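Local atomic coordinates of mitochondrial association factor 1 (Toxoplasma gondii, PDB entry 6BXS), a protein that belongs to a locus required for manipulating host mitochondria and probably keeps an ancestral role of that family, on a macro domain fold. Residues P8-F13 with D18-F23; R96-A101 with V144-L149. All coordinates share one frame; numbering follows the deposited sequence.

Overall arrangement
An edge hairpin and a buried helix-on-sheet contact of one mixed beta sheet are compared here. Contact 1 is the hairpin of strands 8-13 and 19-24, whose first strand is an outermost strand of the sheet within this chain. Contact 2 lies farther across the same sheet, where helix 83-103 packs on strand 147-152. The two do not touch: their centres are 29 Å apart, their nearest atoms about 17 Å, and they lie on opposite sides of the chain's centre. A sulfate, probably from the crystallisation liquor, is held by Arg12 at contact 1, about 2 Å from its side chain. Contact 2 is wholly buried and apolar.

Contact 1: P8-F13 with D18-F23; sequences PLTLRF and DRNVIF
Phe13 and Phe23 meet rim to rim on one face of this strand pair, with ring centroids 5.8 Å apart and planes at 59°. The closest atoms are Phe13 CE1 and Phe23 CE1 at 3.5 Å, and Phe13 CE1 lies in the plane of the Phe23 ring, at its edge. On the same face Val21, two residues before Phe23, also touches Phe13: its CG2 is 3.7 Å from Phe13 CD1. Phe13 reaches both because its CG is anti to the carbonyl carbon (chi1 -69°), a turn that brings the ring end back toward strand 19-23.

On the other face, Asn20 OD1 takes a weak bond from Arg12 NE at 3.2 Å; guanidinium and amide planes are nearly parallel, yet NH2 faces ND2, donor against donor. Thr10 CG2 packs at 3.6 Å against Asn20 CB.

Backbone bonds fix this register. Leu11 and Val21 form a hydrogen-bonded pair, with Val21 N to Leu11 O at 2.9 Å, and Phe23 N gives Leu9 O a nearly straight bond of 2.7 Å. Near the turn, Phe13 O receives two weak bonds, from Asp18 N and Arg19 N.

Farther out, Arg12 NH1 forms a salt bridge with a sulfate and Arg19 one with Asp249. Leu265 and Met269 of helix 263-276 pack on the sheet face that carries Leu11, Phe13 and Phe23, while Ile22 bonds through its backbone to strand 253-256. The whole is an antiparallel beta hairpin at the margin of a macro-domain-like sheet.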
loop_
_atom_site.group_PDB
_atom_site.type_symbol
_atom_site.label_atom_id
_atom_site.label_comp_id
_atom_site.label_asym_id
_atom_site.label_seq_id
_atom_site.Cartn_x
_atom_site.Cartn_y
_atom_site.Cartn_z
ATOM N N PRO A 8 14.288 13.339 -0.445
ATOM C CA PRO A 8 14.283 11.934 -0.863
ATOM C C PRO A 8 15.650 11.271 -0.676
ATOM O O PRO A 8 16.420 11.153 -1.632
ATOM C CB PRO A 8 13.895 12.018 -2.341
ATOM C CG PRO A 8 14.441 13.325 -2.790
ATOM C CD PRO A 8 14.368 14.253 -1.601
ATOM N N LEU A 9 15.947 10.854 0.551
ATOM C CA LEU A 9 17.187 10.143 0.838
ATOM C C LEU A 9 17.191 8.794 0.127
ATOM O O LEU A 9 16.314 7.960 0.356
ATOM C CB LEU A 9 17.366 9.952 2.347
ATOM C CG LEU A 9 18.488 9.016 2.810
ATOM C CD1 LEU A 9 19.853 9.512 2.350
ATOM C CD2 LEU A 9 18.448 8.866 4.323
ATOM N N THR A 10 18.185 8.589 -0.733
ATOM C CA THR A 10 18.294 7.366 -1.521
ATOM C C THR A 10 19.488 6.538 -1.058
ATOM O O THR A 10 20.610 7.043 -0.975
ATOM C CB THR A 10 18.434 7.680 -3.022
ATOM O OG1 THR A 10 17.327 8.484 -3.448
ATOM C CG2 THR A 10 18.467 6.399 -3.843
ATOM N N LEU A 11 19.236 5.266 -0.758
ATOM C CA LEU A 11 20.271 4.350 -0.291
ATOM C C LEU A 11 20.197 3.023 -1.039
ATOM O O LEU A 11 19.110 2.500 -1.283
ATOM C CB LEU A 11 20.134 4.112 1.215
ATOM C CG LEU A 11 20.302 5.347 2.103
ATOM C CD1 LEU A 11 19.963 5.015 3.547
ATOM C CD2 LEU A 11 21.713 5.903 2.004
ATOM N N ARG A 12 21.360 2.484 -1.395
ATOM C CA ARG A 12 21.435 1.229 -2.133
ATOM C C ARG A 12 21.536 0.048 -1.179
ATOM O O ARG A 12 22.245 0.109 -0.176
ATOM C CB ARG A 12 22.630 1.236 -3.084
ATOM C CG ARG A 12 22.767 -0.032 -3.908
ATOM C CD ARG A 12 23.546 0.236 -5.184
ATOM N NE ARG A 12 22.793 1.095 -6.094
ATOM C CZ ARG A 12 23.334 1.845 -7.049
ATOM N NH1 ARG A 12 24.648 1.861 -7.232
ATOM N NH2 ARG A 12 22.556 2.590 -7.822
ATOM N N PHE A 13 20.823 -1.027 -1.505
ATOM C CA PHE A 13 20.750 -2.200 -0.642
ATOM C C PHE A 13 21.152 -3.460 -1.390
ATOM O O PHE A 13 20.460 -3.896 -2.309
ATOM C CB PHE A 13 19.336 -2.350 -0.080
ATOM C CG PHE A 13 18.969 -1.288 0.909
ATOM C CD1 PHE A 13 18.465 -0.071 0.484
ATOM C CD2 PHE A 13 19.138 -1.502 2.266
ATOM C CE1 PHE A 13 18.131 0.911 1.396
ATOM C CE2 PHE A 13 18.804 -0.525 3.179
ATOM C CZ PHE A 13 18.302 0.683 2.745
ATOM N N ASP A 18 20.892 -4.986 -4.850
ATOM C CA ASP A 18 21.537 -3.719 -5.194
ATOM C C ASP A 18 20.543 -2.685 -5.721
ATOM O O ASP A 18 20.862 -1.915 -6.624
ATOM C CB ASP A 18 22.644 -3.940 -6.231
ATOM C CG ASP A 18 23.695 -4.926 -5.762
ATOM O OD1 ASP A 18 24.122 -4.827 -4.594
ATOM O OD2 ASP A 18 24.094 -5.797 -6.562
ATOM N N ARG A 19 19.344 -2.667 -5.149
ATOM C CA ARG A 19 18.335 -1.681 -5.518
ATOM C C ARG A 19 18.469 -0.414 -4.680
ATOM O O ARG A 19 18.829 -0.477 -3.504
ATOM C CB ARG A 19 16.928 -2.261 -5.351
ATOM C CG ARG A 19 16.516 -3.226 -6.447
ATOM C CD ARG A 19 15.195 -3.907 -6.123
ATOM N NE ARG A 19 14.756 -4.784 -7.206
ATOM C CZ ARG A 19 15.315 -5.957 -7.492
ATOM N NH1 ARG A 19 16.344 -6.401 -6.780
ATOM N NH2 ARG A 19 14.851 -6.685 -8.497
ATOM N N ASN A 20 18.184 0.730 -5.293
ATOM C CA ASN A 20 18.037 1.976 -4.551
ATOM C C ASN A 20 16.643 2.074 -3.944
ATOM O O ASN A 20 15.645 1.858 -4.630
ATOM C CB ASN A 20 18.289 3.186 -5.454
ATOM C CG ASN A 20 19.763 3.500 -5.620
ATOM O OD1 ASN A 20 20.602 3.057 -4.836
ATOM N ND2 ASN A 20 20.083 4.289 -6.639
ATOM N N VAL A 21 16.587 2.389 -2.653
ATOM C CA VAL A 21 15.325 2.647 -1.972
ATOM C C VAL A 21 15.312 4.086 -1.475
ATOM O O VAL A 21 16.305 4.573 -0.929
ATOM C CB VAL A 21 15.103 1.692 -0.786
ATOM C CG1 VAL A 21 13.757 1.960 -0.130
ATOM C CG2 VAL A 21 15.188 0.245 -1.247
ATOM N N ILE A 22 14.187 4.762 -1.676
ATOM C CA ILE A 22 14.017 6.130 -1.204
ATOM C C ILE A 22 13.366 6.150 0.172
ATOM O O ILE A 22 12.356 5.482 0.401
ATOM C CB ILE A 22 13.161 6.956 -2.182
ATOM C CG1 ILE A 22 13.951 7.241 -3.461
ATOM C CG2 ILE A 22 12.727 8.279 -1.547
ATOM C CD1 ILE A 22 13.086 7.628 -4.636
ATOM N N PHE A 23 13.951 6.929 1.079
ATOM C CA PHE A 23 13.366 7.168 2.393
ATOM C C PHE A 23 13.164 8.663 2.585
ATOM O O PHE A 23 14.101 9.383 2.929
ATOM C CB PHE A 23 14.254 6.607 3.502
ATOM C CG PHE A 23 14.517 5.138 3.378
ATOM C CD1 PHE A 23 15.581 4.677 2.624
ATOM C CD2 PHE A 23 13.704 4.217 4.017
ATOM C CE1 PHE A 23 15.830 3.325 2.507
ATOM C CE2 PHE A 23 13.949 2.862 3.903
ATOM C CZ PHE A 23 15.015 2.416 3.146
#

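Contact 2: R96-A101 with V144-L149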
loop_
_atom_site.group_PDB
_atom_site.type_symbol
_atom_site.label_atom_id
_atom_site.label_comp_id
_atom_site.label_asym_id
_atom_site.label_seq_id
_atom_site.Cartn_x
_atom_site.Cartn_y
_atom_site.Cartn_z
ATOM N N ARG A 96 -16.091 -7.298 -2.346
ATOM C CA ARG A 96 -16.388 -8.210 -3.446
ATOM C C ARG A 96 -15.113 -8.756 -4.089
ATOM O O ARG A 96 -15.018 -9.948 -4.387
ATOM C CB ARG A 96 -17.236 -7.504 -4.504
ATOM C CG ARG A 96 -18.629 -7.117 -4.035
ATOM C CD ARG A 96 -19.292 -6.160 -5.012
ATOM N NE ARG A 96 -20.546 -5.623 -4.489
ATOM C CZ ARG A 96 -21.158 -4.544 -4.971
ATOM N NH1 ARG A 96 -20.633 -3.873 -5.987
ATOM N NH2 ARG A 96 -22.295 -4.130 -4.431
ATOM N N LEU A 97 -14.140 -7.879 -4.311
ATOM C CA LEU A 97 -12.893 -8.273 -4.963
ATOM C C LEU A 97 -12.075 -9.241 -4.113
ATOM O O LEU A 97 -11.436 -10.149 -4.644
ATOM C CB LEU A 97 -12.048 -7.041 -5.287
ATOM C CG LEU A 97 -12.385 -6.289 -6.577
ATOM C CD1 LEU A 97 -11.536 -5.029 -6.695
ATOM C CD2 LEU A 97 -12.183 -7.182 -7.797
ATOM N N LEU A 98 -12.086 -9.043 -2.798
ATOM C CA LEU A 98 -11.347 -9.920 -1.898
ATOM C C LEU A 98 -11.910 -11.337 -1.936
ATOM O O LEU A 98 -11.160 -12.312 -1.881
ATOM C CB LEU A 98 -11.378 -9.383 -0.464
ATOM C CG LEU A 98 -10.694 -10.275 0.578
ATOM C CD1 LEU A 98 -9.257 -10.614 0.162
ATOM C CD2 LEU A 98 -10.711 -9.619 1.948
ATOM N N HIS A 99 -13.234 -11.445 -2.028
ATOM C CA HIS A 99 -13.889 -12.744 -2.149
ATOM C C HIS A 99 -13.399 -13.465 -3.398
ATOM O O HIS A 99 -13.083 -14.653 -3.349
ATOM C CB HIS A 99 -15.413 -12.585 -2.190
ATOM C CG HIS A 99 -16.045 -12.460 -0.838
ATOM N ND1 HIS A 99 -16.996 -11.507 -0.544
ATOM C CD2 HIS A 99 -15.866 -13.174 0.299
ATOM C CE1 HIS A 99 -17.373 -11.637 0.716
ATOM N NE2 HIS A 99 -16.702 -12.642 1.250
ATOM N N ASP A 100 -13.325 -12.739 -4.509
ATOM C CA ASP A 100 -12.799 -13.294 -5.755
ATOM C C ASP A 100 -11.323 -13.663 -5.614
ATOM O O ASP A 100 -10.891 -14.715 -6.083
ATOM C CB ASP A 100 -12.974 -12.302 -6.908
ATOM C CG ASP A 100 -14.430 -12.004 -7.210
ATOM O OD1 ASP A 100 -15.299 -12.824 -6.846
ATOM O OD2 ASP A 100 -14.703 -10.948 -7.820
ATOM N N ALA A 101 -10.553 -12.790 -4.973
ATOM C CA ALA A 101 -9.118 -13.013 -4.811
ATOM C C ALA A 101 -8.846 -14.264 -3.982
ATOM O O ALA A 101 -7.922 -15.025 -4.273
ATOM C CB ALA A 101 -8.466 -11.798 -4.165
ATOM N N VAL A 144 -6.474 -9.435 6.611
ATOM C CA VAL A 144 -5.051 -9.121 6.586
ATOM C C VAL A 144 -4.399 -9.743 5.357
ATOM O O VAL A 144 -4.701 -10.879 4.996
ATOM C CB VAL A 144 -4.341 -9.627 7.856
ATOM C CG1 VAL A 144 -2.829 -9.458 7.742
ATOM C CG2 VAL A 144 -4.866 -8.892 9.080
ATOM N N GLY A 145 -3.502 -8.991 4.725
ATOM C CA GLY A 145 -2.828 -9.446 3.524
ATOM C C GLY A 145 -3.610 -9.124 2.263
ATOM O O GLY A 145 -3.097 -9.268 1.153
ATOM N N ALA A 146 -4.858 -8.697 2.431
ATOM C CA ALA A 146 -5.684 -8.297 1.300
ATOM C C ALA A 146 -5.094 -7.054 0.652
ATOM O O ALA A 146 -4.874 -6.046 1.323
ATOM C CB ALA A 146 -7.114 -8.041 1.743
ATOM N N THR A 147 -4.840 -7.134 -0.650
ATOM C CA THR A 147 -4.232 -6.036 -1.391
ATOM C C THR A 147 -5.077 -5.680 -2.608
ATOM O O THR A 147 -5.445 -6.547 -3.399
ATOM C CB THR A 147 -2.803 -6.387 -1.848
ATOM O OG1 THR A 147 -2.002 -6.715 -0.706
ATOM C CG2 THR A 147 -2.172 -5.215 -2.587
ATOM N N PHE A 148 -5.375 -4.392 -2.744
ATOM C CA PHE A 148 -6.178 -3.891 -3.849
ATOM C C PHE A 148 -5.397 -2.853 -4.648
ATOM O O PHE A 148 -4.551 -2.147 -4.101
ATOM C CB PHE A 148 -7.483 -3.290 -3.324
ATOM C CG PHE A 148 -8.226 -4.196 -2.383
ATOM C CD1 PHE A 148 -7.993 -4.138 -1.019
ATOM C CD2 PHE A 148 -9.146 -5.112 -2.863
ATOM C CE1 PHE A 148 -8.667 -4.972 -0.153
ATOM C CE2 PHE A 148 -9.824 -5.951 -1.999
ATOM C CZ PHE A 148 -9.585 -5.881 -0.643
ATOM N N LEU A 149 -5.682 -2.781 -5.944
ATOM C CA LEU A 149 -5.086 -1.785 -6.824
ATOM C C LEU A 149 -6.196 -1.131 -7.641
ATOM O O LEU A 149 -6.989 -1.822 -8.280
ATOM C CB LEU A 149 -4.037 -2.428 -7.737
ATOM C CG LEU A 149 -3.101 -1.497 -8.515
ATOM C CD1 LEU A 149 -1.824 -2.235 -8.895
ATOM C CD2 LEU A 149 -3.774 -0.941 -9.764
#
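Helix-on-sheet packing of the alpha/beta kind, as in the macro domain fold, is exemplified where helix 83-103 rests against the start of strand 147-152. Leu97 and Leu98 on the helix meet Ala146 and Phe148 on the strand side, and all four residues are buried. The interface is small, 168 Å² summed over both sides, and it is made by van der Waals contact.

Phe148 contributes the larger part of the strand side. Its CG is anti to the carbonyl carbon (chi1 -50°), which carries the ring out to the helix even though its CB sets off across the line to it. The ring presents its edge: CE2 approaches Leu98 N at 3.9 Å, with that nitrogen in the ring plane, and also touches Leu97 CB at 4.1 Å. Neighbouring CZ lies 3.9 Å from Leu98 CB. The aromatic rim is thus set against the beta carbons and backbone of consecutive helical residues, and the leucine branches do not lie over its face.

Around this pair, strand 120-126 supplies a shared floor. Ala125 touches both Leu97 and Phe148, and Ser123 also meets Leu97. Tyr169 of strand 166-170 lies against Phe148 as well, and its backbone bonds with that of Phe148. The side chain of Thr147 sets off away from the helix and touches Leu168 and Ala196 of helix 179-202, so successive residues of the strand serve different layers.

Leu98 spans the remaining part of the interface, touching Val127 and Asn143 in the surrounding loops. With CG anti to the backbone N (chi1 177°), its forked end reaches the methyl group of Ala146, and both branches of the fork come up against that methyl from one side: CD1 stands 3.7 Å from Ala146 CB, and CD2 stands 3.9 Å from the same carbon.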